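Local atomic coordinates of probable outer membrane protein (Pseudomonas aeruginosa, PDB entry 3DWO), a protein that probably carries long-chain fatty acids or other hydrophobic compounds across the outer membrane, as a beta-barrel channel of the FadL family. Residues T348-M353 / G386-S391; L395-A400 / L437-D442. All blocks are in the same frame, centred on the assembly; numbering follows the deposited sequence.

Interaction 1 (T348-M353 / G386-S391); sequences TDQWTM and GYRFQS. With C8E ((hydroxyethyloxy)tri(ethyloxy)octane), chain J.
The Trp351 indole takes Tyr387 over one face. Tyr387 CD1 stands above that face, toward the rim of the ring, and is 3.6 Å from Trp351 CE2. The two rings meet obliquely, with planes at 46°. Tyr387 CB also lies over the six-membered ring of Trp351, almost on its normal, as a CH-pi contact. At the edge of the Tyr387 ring, in its plane, sits Phe389 CE1. In return one face of the Phe389 ring receives Tyr387 CE2, and Gln390 OE1 lies at the Phe389 edge. With CG anti to the backbone N in Tyr387 (chi1 -178°) and beside it in Trp351 (chi1 -71°), the two side chains cross. Gln350 runs alongside Tyr387, with Gln350 CB 3.4 Å from Tyr387 CE1. Its chain bends at chi2, and NE2 packs against CB and CG of Gln390.

The backbones pair antiparallel. Thr352 and Gly386 form a hydrogen-bonded pair: Gly386 N gives a bond of 2.9 Å to Thr352 O, and Thr352 N gives one of 3.0 Å to Gly386 O. Thr352 CG2 presses on Gly386 CA at 3.3 Å, a tight fit against a residue with no side chain. Trp351 and Tyr387 form the next, non-hydrogen-bonded pair. Beyond it Arg388 N donates to Gln350 O at 3.2 Å, on a lone pair of the carbonyl. Thr348 OG1 accepts from the backbone N of both Gln350 and Trp351, which fixes the turn leading into the strand. Two residues along the strand, on the face that carries Trp351, Met353 SD meets C4 of the C8E detergent at 3.8 Å. This is the end of an antiparallel strand pair in the wall of a FadL-family beta-barrel, with an ST turn and ST motif of Thr348 leading into the first strand.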
loop_
_atom_site.group_PDB
_atom_site.type_symbol
_atom_site.label_atom_id
_atom_site.label_comp_id
_atom_site.label_asym_id
_atom_site.label_seq_id
_atom_site.Cartn_x
_atom_site.Cartn_y
_atom_site.Cartn_z
ATOM N N THR A 348 27.032 19.214 14.852
ATOM C CA THR A 348 27.213 20.168 15.936
ATOM C C THR A 348 26.179 19.809 16.994
ATOM O O THR A 348 25.569 18.741 16.934
ATOM C CB THR A 348 26.957 21.615 15.474
ATOM O OG1 THR A 348 25.558 21.796 15.224
ATOM C CG2 THR A 348 27.736 21.916 14.199
ATOM N N ASP A 349 25.977 20.696 17.959
ATOM C CA ASP A 349 24.997 20.442 19.002
ATOM C C ASP A 349 23.611 20.763 18.465
ATOM O O ASP A 349 22.603 20.342 19.029
ATOM C CB ASP A 349 25.294 21.299 20.232
ATOM C CG ASP A 349 26.663 21.017 20.816
ATOM O OD1 ASP A 349 26.972 19.832 21.062
ATOM O OD2 ASP A 349 27.430 21.978 21.035
ATOM N N GLN A 350 23.574 21.507 17.364
ATOM C CA GLN A 350 22.321 21.904 16.731
ATOM C C GLN A 350 22.000 21.002 15.543
ATOM O O GLN A 350 20.918 20.423 15.466
ATOM C CB GLN A 350 22.410 23.347 16.223
ATOM C CG GLN A 350 22.920 24.368 17.230
ATOM C CD GLN A 350 21.966 24.585 18.379
ATOM O OE1 GLN A 350 21.789 23.712 19.230
ATOM N NE2 GLN A 350 21.332 25.756 18.407
ATOM N N TRP A 351 22.956 20.891 14.624
ATOM C CA TRP A 351 22.792 20.098 13.410
ATOM C C TRP A 351 23.144 18.623 13.476
ATOM O O TRP A 351 24.083 18.213 14.155
ATOM C CB TRP A 351 23.588 20.720 12.261
ATOM C CG TRP A 351 23.008 21.994 11.763
ATOM C CD1 TRP A 351 23.379 23.260 12.110
ATOM C CD2 TRP A 351 21.897 22.130 10.867
ATOM N NE1 TRP A 351 22.567 24.177 11.488
ATOM C CE2 TRP A 351 21.649 23.509 10.721
ATOM C CE3 TRP A 351 21.089 21.217 10.178
ATOM C CZ2 TRP A 351 20.621 24.001 9.914
ATOM C CZ3 TRP A 351 20.068 21.704 9.378
ATOM C CH2 TRP A 351 19.843 23.087 9.252
ATOM N N THR A 352 22.372 17.833 12.739
ATOM C CA THR A 352 22.584 16.399 12.638
ATOM C C THR A 352 22.261 16.009 11.200
ATOM O O THR A 352 21.312 16.523 10.606
ATOM C CB THR A 352 21.679 15.619 13.613
ATOM O OG1 THR A 352 21.752 14.219 13.317
ATOM C CG2 THR A 352 20.250 16.086 13.496
ATOM N N MET A 353 23.073 15.122 10.635
ATOM C CA MET A 353 22.883 14.666 9.264
ATOM C C MET A 353 22.537 13.190 9.215
ATOM O O MET A 353 23.047 12.403 10.012
ATOM C CB MET A 353 24.149 14.903 8.443
ATOM C CG MET A 353 24.354 16.335 8.013
ATOM S SD MET A 353 25.857 16.503 7.030
ATOM C CE MET A 353 26.478 18.079 7.630
ATOM N N GLY A 386 18.538 17.249 10.784
ATOM C CA GLY A 386 17.751 17.623 11.946
ATOM C C GLY A 386 18.340 18.828 12.656
ATOM O O GLY A 386 19.558 18.974 12.748
ATOM N N TYR A 387 17.474 19.697 13.161
ATOM C CA TYR A 387 17.925 20.892 13.849
ATOM C C TYR A 387 17.174 21.116 15.153
ATOM O O TYR A 387 15.954 21.253 15.153
ATOM C CB TYR A 387 17.736 22.118 12.954
ATOM C CG TYR A 387 18.219 23.404 13.583
ATOM C CD1 TYR A 387 19.583 23.669 13.715
ATOM C CD2 TYR A 387 17.316 24.342 14.082
ATOM C CE1 TYR A 387 20.034 24.832 14.326
ATOM C CE2 TYR A 387 17.758 25.510 14.697
ATOM C CZ TYR A 387 19.119 25.747 14.817
ATOM O OH TYR A 387 19.565 26.891 15.436
ATOM N N ARG A 388 17.909 21.147 16.262
ATOM C CA ARG A 388 17.304 21.390 17.566
ATOM C C ARG A 388 17.502 22.870 17.872
ATOM O O ARG A 388 18.609 23.393 17.759
ATOM C CB ARG A 388 17.960 20.527 18.647
ATOM C CG ARG A 388 19.424 20.818 18.898
ATOM C CD ARG A 388 19.940 19.958 20.035
ATOM N NE ARG A 388 19.712 18.539 19.778
ATOM C CZ ARG A 388 20.037 17.564 20.621
ATOM N NH1 ARG A 388 20.607 17.850 21.786
ATOM N NH2 ARG A 388 19.787 16.301 20.303
ATOM N N PHE A 389 16.424 23.540 18.262
ATOM C CA PHE A 389 16.470 24.968 18.540
ATOM C C PHE A 389 17.266 25.464 19.735
ATOM O O PHE A 389 17.212 24.906 20.829
ATOM C CB PHE A 389 15.047 25.509 18.592
ATOM C CG PHE A 389 14.495 25.838 17.244
ATOM C CD1 PHE A 389 14.810 27.045 16.632
ATOM C CD2 PHE A 389 13.711 24.924 16.556
ATOM C CE1 PHE A 389 14.351 27.337 15.353
ATOM C CE2 PHE A 389 13.247 25.205 15.274
ATOM C CZ PHE A 389 13.569 26.415 14.672
ATOM N N GLN A 390 18.004 26.541 19.484
ATOM C CA GLN A 390 18.864 27.200 20.459
ATOM C C GLN A 390 18.105 27.832 21.619
ATOM O O GLN A 390 18.290 27.445 22.772
ATOM C CB GLN A 390 19.698 28.275 19.751
ATOM C CG GLN A 390 19.413 28.394 18.247
ATOM C CD GLN A 390 18.064 29.042 17.931
ATOM O OE1 GLN A 390 17.041 28.711 18.531
ATOM N NE2 GLN A 390 18.061 29.963 16.973
ATOM N N SER A 391 17.257 28.807 21.307
ATOM C CA SER A 391 16.487 29.505 22.327
ATOM C C SER A 391 15.108 28.891 22.542
ATOM O O SER A 391 14.175 29.586 22.944
ATOM C CB SER A 391 16.325 30.978 21.936
ATOM O OG SER A 391 15.628 31.107 20.707
HETATM C C1 C8E J . 21.898 18.123 3.793
HETATM C C2 C8E J . 21.648 16.750 4.204
HETATM C C3 C8E J . 22.480 15.748 3.540
HETATM C C4 C8E J . 23.347 15.169 4.551
HETATM C C5 C8E J . 23.689 13.780 4.155
HETATM C C6 C8E J . 25.128 13.635 4.046
HETATM C C7 C8E J . 25.250 12.202 4.232
HETATM C C8 C8E J . 26.495 11.753 3.580
HETATM O O9 C8E J . 26.623 10.839 2.500
HETATM C C10 C8E J . 26.147 9.513 2.649
#

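Interaction 2 (L395-A400 / L437-D442); sequences LSIDAA and LSATYD
Strands 395-411 and 423-441 form a beta hairpin in the barrel wall, and these segments are paired near its open end. Ser396 with Thr440 and Asp398 with Ser438 are the hydrogen-bonded pairs. Ser396 N donates to Thr440 O at 2.9 Å, and Thr440 N returns the bond to Ser396 O at 2.9 Å. Both are nearly straight, at 171°. Asp398 N to Ser438 O (3.1 Å) and Ser438 N to Asp398 O (3.0 Å) close the second pair.

The side chains of these four residues share one polar face. Ser396 OG, in the crowded position between backbone N and carbonyl carbon (chi1 59°), packs on Thr440 CB at 3.2 Å. One water bridges the strands there. It donates to Ser396 O and is hydrogen-bonded to Ser438 OG and, at 2.6 Å, to Thr440 OG1. Ser438 OG is also hydrogen-bonded to Thr10 OG1 and Thr440 OG1 to Gln46 NE2, and OD1 of the buried Asp398 makes a salt bridge to Arg354 NH2.

The other face is apolar. Leu437 CD1 touches Ala399 CB at 3.8 Å, Ile397 CD1 reaches Ala439 CB, and Leu395 CB meets the edge of the Tyr441 ring. One face polar and turned to helix 10-14, the other apolar, is the alternation of a transmembrane beta-barrel strand pair.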
loop_
_atom_site.group_PDB
_atom_site.type_symbol
_atom_site.label_atom_id
_atom_site.label_comp_id
_atom_site.label_asym_id
_atom_site.label_seq_id
_atom_site.Cartn_x
_atom_site.Cartn_y
_atom_site.Cartn_z
ATOM N N LEU A 395 12.386 22.157 20.803
ATOM C CA LEU A 395 11.566 21.985 19.621
ATOM C C LEU A 395 12.561 21.683 18.512
ATOM O O LEU A 395 13.450 22.486 18.230
ATOM C CB LEU A 395 10.788 23.274 19.329
ATOM C CG LEU A 395 9.942 23.453 18.059
ATOM C CD1 LEU A 395 10.722 24.246 17.044
ATOM C CD2 LEU A 395 9.514 22.111 17.492
ATOM N N SER A 396 12.440 20.507 17.908
ATOM C CA SER A 396 13.344 20.132 16.835
ATOM C C SER A 396 12.612 19.988 15.509
ATOM O O SER A 396 11.450 19.583 15.461
ATOM C CB SER A 396 14.068 18.829 17.178
ATOM O OG SER A 396 13.147 17.777 17.392
ATOM N N ILE A 397 13.306 20.338 14.434
ATOM C CA ILE A 397 12.748 20.254 13.096
ATOM C C ILE A 397 13.600 19.297 12.282
ATOM O O ILE A 397 14.829 19.309 12.388
ATOM C CB ILE A 397 12.764 21.622 12.395
ATOM C CG1 ILE A 397 12.115 22.671 13.294
ATOM C CG2 ILE A 397 12.036 21.532 11.058
ATOM C CD1 ILE A 397 10.675 22.376 13.645
ATOM N N ASP A 398 12.949 18.462 11.479
ATOM C CA ASP A 398 13.667 17.513 10.641
ATOM C C ASP A 398 13.161 17.544 9.215
ATOM O O ASP A 398 11.982 17.807 8.964
ATOM C CB ASP A 398 13.541 16.094 11.192
ATOM C CG ASP A 398 14.361 15.887 12.441
ATOM O OD1 ASP A 398 14.461 14.739 12.910
ATOM O OD2 ASP A 398 14.911 16.878 12.958
ATOM N N ALA A 399 14.071 17.283 8.284
ATOM C CA ALA A 399 13.745 17.267 6.867
ATOM C C ALA A 399 14.337 16.004 6.265
ATOM O O ALA A 399 15.311 15.458 6.780
ATOM C CB ALA A 399 14.322 18.485 6.186
ATOM N N ALA A 400 13.743 15.535 5.177
ATOM C CA ALA A 400 14.239 14.340 4.524
ATOM C C ALA A 400 13.773 14.286 3.083
ATOM O O ALA A 400 12.729 14.839 2.730
ATOM C CB ALA A 400 13.760 13.093 5.274
ATOM N N LEU A 437 8.897 16.224 6.420
ATOM C CA LEU A 437 9.162 17.316 7.348
ATOM C C LEU A 437 8.426 17.039 8.659
ATOM O O LEU A 437 7.253 16.681 8.644
ATOM C CB LEU A 437 8.670 18.629 6.743
ATOM C CG LEU A 437 9.397 19.916 7.135
ATOM C CD1 LEU A 437 10.807 19.917 6.543
ATOM C CD2 LEU A 437 8.612 21.113 6.613
ATOM N N SER A 438 9.115 17.188 9.787
ATOM C CA SER A 438 8.487 16.942 11.084
ATOM C C SER A 438 8.901 17.926 12.167
ATOM O O SER A 438 9.947 18.564 12.084
ATOM C CB SER A 438 8.810 15.533 11.582
ATOM O OG SER A 438 10.164 15.448 11.985
ATOM N N ALA A 439 8.065 18.029 13.191
ATOM C CA ALA A 439 8.323 18.903 14.324
ATOM C C ALA A 439 8.186 18.037 15.560
ATOM O O ALA A 439 7.150 17.410 15.772
ATOM C CB ALA A 439 7.311 20.038 14.360
ATOM N N THR A 440 9.237 17.987 16.365
ATOM C CA THR A 440 9.225 17.183 17.579
ATOM C C THR A 440 9.321 18.092 18.795
ATOM O O THR A 440 10.232 18.915 18.892
ATOM C CB THR A 440 10.409 16.203 17.603
ATOM O OG1 THR A 440 10.446 15.466 16.373
ATOM C CG2 THR A 440 10.271 15.240 18.770
ATOM N N TYR A 441 8.378 17.946 19.720
ATOM C CA TYR A 441 8.378 18.765 20.919
ATOM C C TYR A 441 8.671 17.928 22.155
ATOM O O TYR A 441 7.867 17.091 22.567
ATOM C CB TYR A 441 7.038 19.484 21.076
ATOM C CG TYR A 441 7.082 20.599 22.097
ATOM C CD1 TYR A 441 8.065 21.586 22.033
ATOM C CD2 TYR A 441 6.142 20.672 23.125
ATOM C CE1 TYR A 441 8.115 22.616 22.965
ATOM C CE2 TYR A 441 6.180 21.701 24.064
ATOM C CZ TYR A 441 7.171 22.669 23.977
ATOM O OH TYR A 441 7.224 23.685 24.906
ATOM N N ASP A 442 9.839 18.164 22.741
ATOM C CA ASP A 442 10.269 17.441 23.927
ATOM C C ASP A 442 9.843 18.179 25.192
ATOM O O ASP A 442 10.681 18.559 26.008
ATOM C CB ASP A 442 11.792 17.287 23.917
ATOM C CG ASP A 442 12.298 16.445 25.069
ATOM O OD1 ASP A 442 12.060 15.220 25.050
ATOM O OD2 ASP A 442 12.923 17.008 25.995
HETATM O O HOH W 1 11.386 16.764 14.336
#

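Overall arrangement
Both interactions are surface contacts, their centres 10 Å apart, on the same side of the chain's centre. They are in series along the chain and are joined by strands 378-388 and 395-411, neighbours in the barrel wall. Tyr387 N to Ile397 O and Phe389 N to Leu395 O are probable hydrogen bonds between them, and Phe389 packs on Ile397. Interaction 1 is at the end of its strands, where aromatic rings and amide side chains meet near the turns. Interaction 2 keeps a longer ladder, with a polar, water-bridged face and an apolar one. Asp398 of interaction 2 also packs against the buried Gly386 of interaction 1.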